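Local coordinates for type III secretion system effector protein ExoU (Pseudomonas fluorescens, PDB 4QMK) that is probably a patatin-like phospholipase toxin delivered by type III secretion and directed to the plasma membrane by a phosphatidylinositol 4,5-bisphosphate-binding domain, at residues 588-592 against 593-597; 579-582 against 583-587; 636-639 against 640-643. All blocks are in the same frame, centred on the assembly; numbering follows the deposited sequence. Where two conformers were deposited one is given.

All three contacts lie in the C-terminal ExoU family region, at helix ends and the loops that join them, which the chain reaches in the order interaction 2, interaction 1, interaction 3. Interaction 2 is the end of helix 555-585 and touches both others. Its centre is about 10 Å from that of interaction 1, joined to it by a probable hydrogen bond of 2.8 Å from Gln590 NE2 to Ser584 O. Toward interaction 3, about 11 Å away between centres, Ser584 OG is probably hydrogen-bonded to Thr640 OG1, though modelled too close, and Val580 packs on Gln643. Interactions 1 and 3 do not touch, their nearest atoms being about 6 Å apart. Strand 254-260 of the patatin-like part runs alongside interaction 2.

Interaction 1. Residues 588-592 against 593-597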
# COMPACT_ATOMS: atom_id res chain seq x y z
N PRO A 588 -5.52 -31.86 -9.02
CA PRO A 588 -5.27 -33.27 -9.43
C PRO A 588 -5.89 -34.28 -8.46
O PRO A 588 -5.64 -34.20 -7.26
CB PRO A 588 -3.74 -33.39 -9.36
CG PRO A 588 -3.25 -32.01 -9.59
CD PRO A 588 -4.30 -31.05 -9.06
N GLY A 589 -6.74 -35.16 -8.98
CA GLY A 589 -7.43 -36.18 -8.15
C GLY A 589 -8.81 -35.82 -7.58
O GLY A 589 -9.45 -36.64 -6.94
N GLN A 590 -9.27 -34.61 -7.82
CA GLN A 590 -10.58 -34.17 -7.32
C GLN A 590 -11.62 -35.06 -7.88
O GLN A 590 -11.73 -35.17 -9.10
CB GLN A 590 -10.85 -32.75 -7.82
CG GLN A 590 -12.13 -32.17 -7.36
CD GLN A 590 -12.06 -31.84 -5.92
OE1 GLN A 590 -12.60 -32.53 -5.06
NE2 GLN A 590 -11.40 -30.76 -5.63
N PRO A 591 -12.40 -35.70 -7.01
CA PRO A 591 -13.47 -36.59 -7.43
C PRO A 591 -14.48 -35.93 -8.35
O PRO A 591 -14.74 -34.76 -8.26
CB PRO A 591 -14.13 -36.99 -6.12
CG PRO A 591 -13.04 -36.93 -5.13
CD PRO A 591 -12.25 -35.72 -5.55
N ALA A 592 -15.05 -36.73 -9.21
CA ALA A 592 -15.89 -36.27 -10.26
C ALA A 592 -17.15 -35.50 -9.81
O ALA A 592 -17.54 -34.55 -10.49
CB ALA A 592 -16.25 -37.44 -11.17
N ALA A 593 -17.77 -35.93 -8.69
CA ALA A 593 -18.96 -35.31 -8.19
C ALA A 593 -18.66 -33.87 -7.76
O ALA A 593 -19.46 -32.94 -7.98
CB ALA A 593 -19.56 -36.14 -7.04
N ASN A 594 -17.49 -33.68 -7.18
CA ASN A 594 -17.03 -32.33 -6.80
C ASN A 594 -16.76 -31.46 -8.05
O ASN A 594 -17.03 -30.27 -8.04
CB ASN A 594 -15.75 -32.40 -5.92
CG ASN A 594 -16.06 -32.72 -4.47
OD1 ASN A 594 -17.21 -32.68 -4.04
ND2 ASN A 594 -15.02 -32.98 -3.70
N VAL A 595 -16.23 -32.06 -9.11
CA VAL A 595 -15.99 -31.32 -10.38
C VAL A 595 -17.32 -30.86 -10.96
O VAL A 595 -17.49 -29.72 -11.38
CB VAL A 595 -15.20 -32.21 -11.40
CG1 VAL A 595 -15.16 -31.65 -12.79
CG2 VAL A 595 -13.79 -32.42 -10.89
N GLU A 596 -18.28 -31.76 -10.94
CA GLU A 596 -19.63 -31.47 -11.43
C GLU A 596 -20.26 -30.34 -10.59
O GLU A 596 -20.83 -29.41 -11.13
CB GLU A 596 -20.43 -32.75 -11.34
CG GLU A 596 -21.82 -32.73 -11.94
CD GLU A 596 -22.46 -34.13 -11.88
OE1 GLU A 596 -22.04 -34.98 -11.03
OE2 GLU A 596 -23.39 -34.40 -12.68
N LEU A 597 -20.13 -30.43 -9.27
CA LEU A 597 -20.70 -29.43 -8.34
C LEU A 597 -20.08 -28.03 -8.59
O LEU A 597 -20.80 -27.06 -8.76
CB LEU A 597 -20.43 -29.87 -6.90
CG LEU A 597 -20.82 -28.90 -5.80
CD1 LEU A 597 -22.33 -28.87 -5.65
CD2 LEU A 597 -20.20 -29.30 -4.49
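Gln590 and Asn594 bring their side chains together at about a right angle where the loop 588-592 turns into helix 592-606. Asn594 ND2 donates to Gln590 OE1 at 2.8 Å, and the N-H is well aimed, at 161°. The two amide groups are far from coplanar, their planes lying 65° apart. The glutamine oxygen lies near the amide plane of Asn594, whereas ND2 stands above the carbonyl plane of Gln590 and not on a lone pair. Gln590 takes up this position by sending CG away from the backbone N (chi1 -179°) and then bending at chi2, which turns the amide back toward the helix.

The aliphatic part of Gln590 is used as well. Its CD lies 3.7 Å from Asn594 CB, while CG comes within 3.9 Å of Val595 CG2, the two side chains sliding past each other in opposite directions. The backbone beneath starts the helix with Pro591 as N-cap: Val595 N binds Pro591 O at 3.2 Å, and Glu596 N binds Ala592 O at 2.9 Å.

Neither amide depends on the other alone. Asn594 ND2 also donates to Arg626 O, its stronger partner, and Gln590 NE2 reaches both Ser584 O and Tyr625 OH. Both residues are buried, and this sharing of donors and acceptors fixes which way round each amide sits. The chemistry implies a polar joint, in which uncharged amides tie the start of this helix to the preceding helix and to the loop at Tyr625 and Arg626.

Interaction 2. Residues 579-582 against 583-587; sequences EVIY and PSLYR
Ser584 OG, on a residue whose CB rests 3.5 Å from Ile581 O, is approached by several groups from elsewhere in the chain: it is hydrogen-bonded to Tyr625 OH and probably to Thr640 OG1, the latter at a modelled distance too short to take literally, with a weak bond to Arg254 NH2. These partners can satisfy a buried hydroxyl.

Within the helix, Leu585 N gives a straight bond to Ile581 O, 2.8 Å long at 168°, and Tyr586 N follows with one to Tyr582 O at 3.1 Å. Pro583 has no N-H to offer, and the helix kinks where its nitrogen cannot join the turn before; a wider pi-type turn at 579-581 lies just upstream. Pro583 CD instead sits 3.7 Å from Val580 O.

Two aromatic rings meet one turn apart. Tyr582 swings its ring away from its own backbone N (chi1 177°), whereas Tyr586 keeps CG beside its N, and the side chains cross at about a right angle. Tyr582 CD1 approaches Tyr586 CD2 to 3.4 Å, with the ring centroids 5.1 Å apart and the planes inclined at 44°, an oblique pairing. Tyr582 O comes to the edge of the Tyr586 ring, 3.3 Å from CD2. Leu585 CG rests over one face of that same ring, toward its rim. On another side of the helix, Ile581 CG2 packs against Leu585 CB at 4.1 Å.

These side chains divide between two neighbours. Ile581, Ser584 and Leu585 pack on helix 592-606 through Leu598, Val602 and Val595, while Tyr582, Pro583 and Tyr586 lie against strand 254-260, an outer strand of the mixed sheet, at Leu257, Gln256 and Pro255.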
# COMPACT_ATOMS: atom_id res chain seq x y z
N GLU A 579 -10.58 -17.46 -7.38
CA GLU A 579 -9.82 -17.60 -6.15
C GLU A 579 -10.23 -18.80 -5.26
O GLU A 579 -9.48 -19.25 -4.44
CB GLU A 579 -10.03 -16.29 -5.38
CG GLU A 579 -8.84 -15.76 -4.61
CD GLU A 579 -7.66 -15.36 -5.51
OE1 GLU A 579 -6.51 -15.67 -5.11
OE2 GLU A 579 -7.88 -14.80 -6.61
N VAL A 580 -11.42 -19.33 -5.45
CA VAL A 580 -11.89 -20.42 -4.66
C VAL A 580 -12.23 -21.66 -5.50
O VAL A 580 -11.78 -22.78 -5.22
CB VAL A 580 -13.12 -20.03 -3.87
CG1 VAL A 580 -13.61 -21.22 -3.08
CG2 VAL A 580 -12.81 -18.89 -2.93
N ILE A 581 -12.97 -21.47 -6.58
CA ILE A 581 -13.32 -22.60 -7.39
C ILE A 581 -12.18 -23.15 -8.22
O ILE A 581 -11.90 -24.36 -8.16
CB ILE A 581 -14.49 -22.29 -8.26
CG1 ILE A 581 -15.73 -22.12 -7.36
CG2 ILE A 581 -14.73 -23.44 -9.19
CD1 ILE A 581 -16.95 -21.64 -8.11
N TYR A 582 -11.51 -22.26 -8.95
CA TYR A 582 -10.42 -22.63 -9.82
C TYR A 582 -9.43 -23.65 -9.17
O TYR A 582 -9.27 -24.72 -9.67
CB TYR A 582 -9.71 -21.40 -10.33
CG TYR A 582 -8.50 -21.74 -11.19
CD1 TYR A 582 -8.66 -22.19 -12.51
CD2 TYR A 582 -7.22 -21.71 -10.67
CE1 TYR A 582 -7.56 -22.56 -13.29
CE2 TYR A 582 -6.12 -22.09 -11.45
CZ TYR A 582 -6.30 -22.50 -12.76
OH TYR A 582 -5.24 -22.83 -13.54
N PRO A 583 -8.84 -23.33 -8.04
CA PRO A 583 -7.95 -24.27 -7.38
C PRO A 583 -8.53 -25.61 -7.00
O PRO A 583 -7.76 -26.58 -7.06
CB PRO A 583 -7.53 -23.55 -6.12
CG PRO A 583 -7.70 -22.15 -6.45
CD PRO A 583 -8.86 -22.05 -7.35
N SER A 584 -9.81 -25.68 -6.59
CA SER A 584 -10.42 -26.97 -6.22
C SER A 584 -10.72 -27.76 -7.47
O SER A 584 -10.49 -28.96 -7.54
CB SER A 584 -11.79 -26.78 -5.57
OG SER A 584 -11.78 -26.78 -4.16
N LEU A 585 -11.27 -27.06 -8.45
CA LEU A 585 -11.74 -27.70 -9.67
C LEU A 585 -10.61 -28.33 -10.41
O LEU A 585 -10.76 -29.42 -10.89
CB LEU A 585 -12.48 -26.66 -10.52
CG LEU A 585 -13.14 -27.10 -11.83
CD1 LEU A 585 -14.07 -28.25 -11.63
CD2 LEU A 585 -13.90 -25.92 -12.44
N TYR A 586 -9.46 -27.66 -10.47
CA TYR A 586 -8.30 -28.20 -11.17
C TYR A 586 -7.30 -28.90 -10.27
O TYR A 586 -6.18 -29.11 -10.64
CB TYR A 586 -7.63 -27.09 -11.96
CG TYR A 586 -8.54 -26.66 -13.04
CD1 TYR A 586 -8.72 -27.41 -14.18
CD2 TYR A 586 -9.31 -25.55 -12.89
CE1 TYR A 586 -9.60 -27.02 -15.17
CE2 TYR A 586 -10.19 -25.15 -13.87
CZ TYR A 586 -10.32 -25.89 -15.01
OH TYR A 586 -11.21 -25.47 -15.97
N ARG A 587 -7.72 -29.23 -9.08
CA ARG A 587 -6.88 -29.96 -8.17
C ARG A 587 -6.75 -31.40 -8.73
O ARG A 587 -7.79 -32.08 -8.93
CB ARG A 587 -7.58 -30.02 -6.80
CG ARG A 587 -6.66 -30.29 -5.62
CD ARG A 587 -7.35 -31.08 -4.50
NE ARG A 587 -7.00 -32.47 -4.70
CZ ARG A 587 -7.71 -33.52 -4.32
NH1 ARG A 587 -8.91 -33.37 -3.74
NH2 ARG A 587 -7.22 -34.73 -4.56

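Interaction 3. Residues 636-639 against 640-643; sequences FSST and TVEQ
From Ser638 to Gln643 the chain passes from an extended loop conformation into helix, and one backbone bond spans the turn: Gln643 N to Thr639 O, 2.7 Å long and nearly straight at 164°. Thr639 O is closely wrapped by what follows it. Gln643 sends CB to 3.3 Å and CG to 3.2 Å from this oxygen, and Glu642 CB stands 3.6 Å from it, so that the carbonyl is lined by the methylene groups of two side chains as well as by the amide that binds it.

Thr639 and Gln643 cross at a slant one turn apart. With chi1 at 67°, Thr639 OG1 lies between the backbone N and the carbonyl carbon, which brings the hydroxyl round to the side where the Gln643 chain runs. Gln643 is extended beyond CG and passes along this side; both residues also pack on Arg157 of helix 140-157. Earlier in the loop, Phe636 packs on Glu147 of the second subunit.

Ser638 lies beside the start of the helix, its side chain touching Ala627. Its OG is 3.5 Å from Thr640 N. In the conformer described here, one of two, chi1 of -70° puts Glu642 CG 4.1 Å from Ser638 O, and the bend at chi2 then directs the carboxylate away.

Thr640 carries the polar link across to helix 555-585 and Arg254: beside its probable bond to Ser584, modelled too short, OG1 accepts from Arg254 NH2. Its side chain touches Ile621 of helix 611-624, next to where Val641 meets Val622. The arrangement is the opening turn of an alpha-helix, with the i to i+4 bond of helix 639-646, the last helix modelled in the C-terminal ExoU region.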
# COMPACT_ATOMS: atom_id res chain seq x y z
N PHE A 636 -5.09 -26.61 7.25
CA PHE A 636 -5.71 -26.11 6.02
C PHE A 636 -5.69 -27.06 4.81
O PHE A 636 -5.19 -26.70 3.73
CB PHE A 636 -5.13 -24.73 5.65
CG PHE A 636 -5.06 -23.78 6.81
CD1 PHE A 636 -6.23 -23.44 7.52
CD2 PHE A 636 -3.85 -23.23 7.22
CE1 PHE A 636 -6.17 -22.56 8.60
CE2 PHE A 636 -3.79 -22.35 8.30
CZ PHE A 636 -4.95 -22.01 8.99
N SER A 637 -6.27 -28.26 5.00
CA SER A 637 -6.44 -29.25 3.92
C SER A 637 -7.55 -28.79 2.94
O SER A 637 -7.23 -28.27 1.89
CB SER A 637 -6.73 -30.64 4.50
OG SER A 637 -5.59 -31.18 5.16
N SER A 638 -8.84 -28.98 3.29
CA SER A 638 -9.99 -28.45 2.49
C SER A 638 -10.38 -27.02 2.83
O SER A 638 -11.44 -26.74 3.49
CB SER A 638 -11.30 -29.27 2.63
OG SER A 638 -12.51 -28.44 2.47
N THR A 639 -9.62 -26.09 2.31
CA THR A 639 -10.08 -24.74 2.42
C THR A 639 -11.43 -24.48 1.67
O THR A 639 -12.00 -23.47 1.91
CB THR A 639 -8.99 -23.73 1.98
OG1 THR A 639 -8.74 -23.84 0.57
CG2 THR A 639 -7.67 -23.91 2.79
N THR A 640 -11.96 -25.39 0.84
CA THR A 640 -13.09 -25.02 -0.03
C THR A 640 -14.38 -24.64 0.69
O THR A 640 -15.00 -23.60 0.39
CB THR A 640 -13.41 -26.10 -1.11
OG1 THR A 640 -12.23 -26.46 -1.84
CG2 THR A 640 -14.43 -25.62 -2.13
N VAL A 641 -14.83 -25.49 1.59
CA VAL A 641 -16.01 -25.21 2.35
C VAL A 641 -15.77 -24.00 3.21
O VAL A 641 -16.64 -23.16 3.35
CB VAL A 641 -16.47 -26.45 3.23
CG1 VAL A 641 -17.60 -26.08 4.17
CG2 VAL A 641 -16.93 -27.59 2.33
N GLU A 642 -14.59 -23.93 3.82
CA GLU A 642 -14.25 -22.81 4.70
C GLU A 642 -14.26 -21.49 3.94
O GLU A 642 -14.83 -20.49 4.41
CB GLU A 642 -12.90 -23.06 5.34
CG GLU A 642 -12.95 -24.19 6.35
CD GLU A 642 -13.95 -23.89 7.42
OE1 GLU A 642 -13.75 -22.84 8.06
OE2 GLU A 642 -14.95 -24.66 7.58
N GLN A 643 -13.66 -21.48 2.75
CA GLN A 643 -13.65 -20.29 1.90
C GLN A 643 -15.09 -19.94 1.46
O GLN A 643 -15.50 -18.78 1.49
CB GLN A 643 -12.75 -20.51 0.69
CG GLN A 643 -11.27 -20.53 1.03
CD GLN A 643 -10.41 -21.03 -0.12
OE1 GLN A 643 -10.42 -22.23 -0.47
NE2 GLN A 643 -9.65 -20.13 -0.70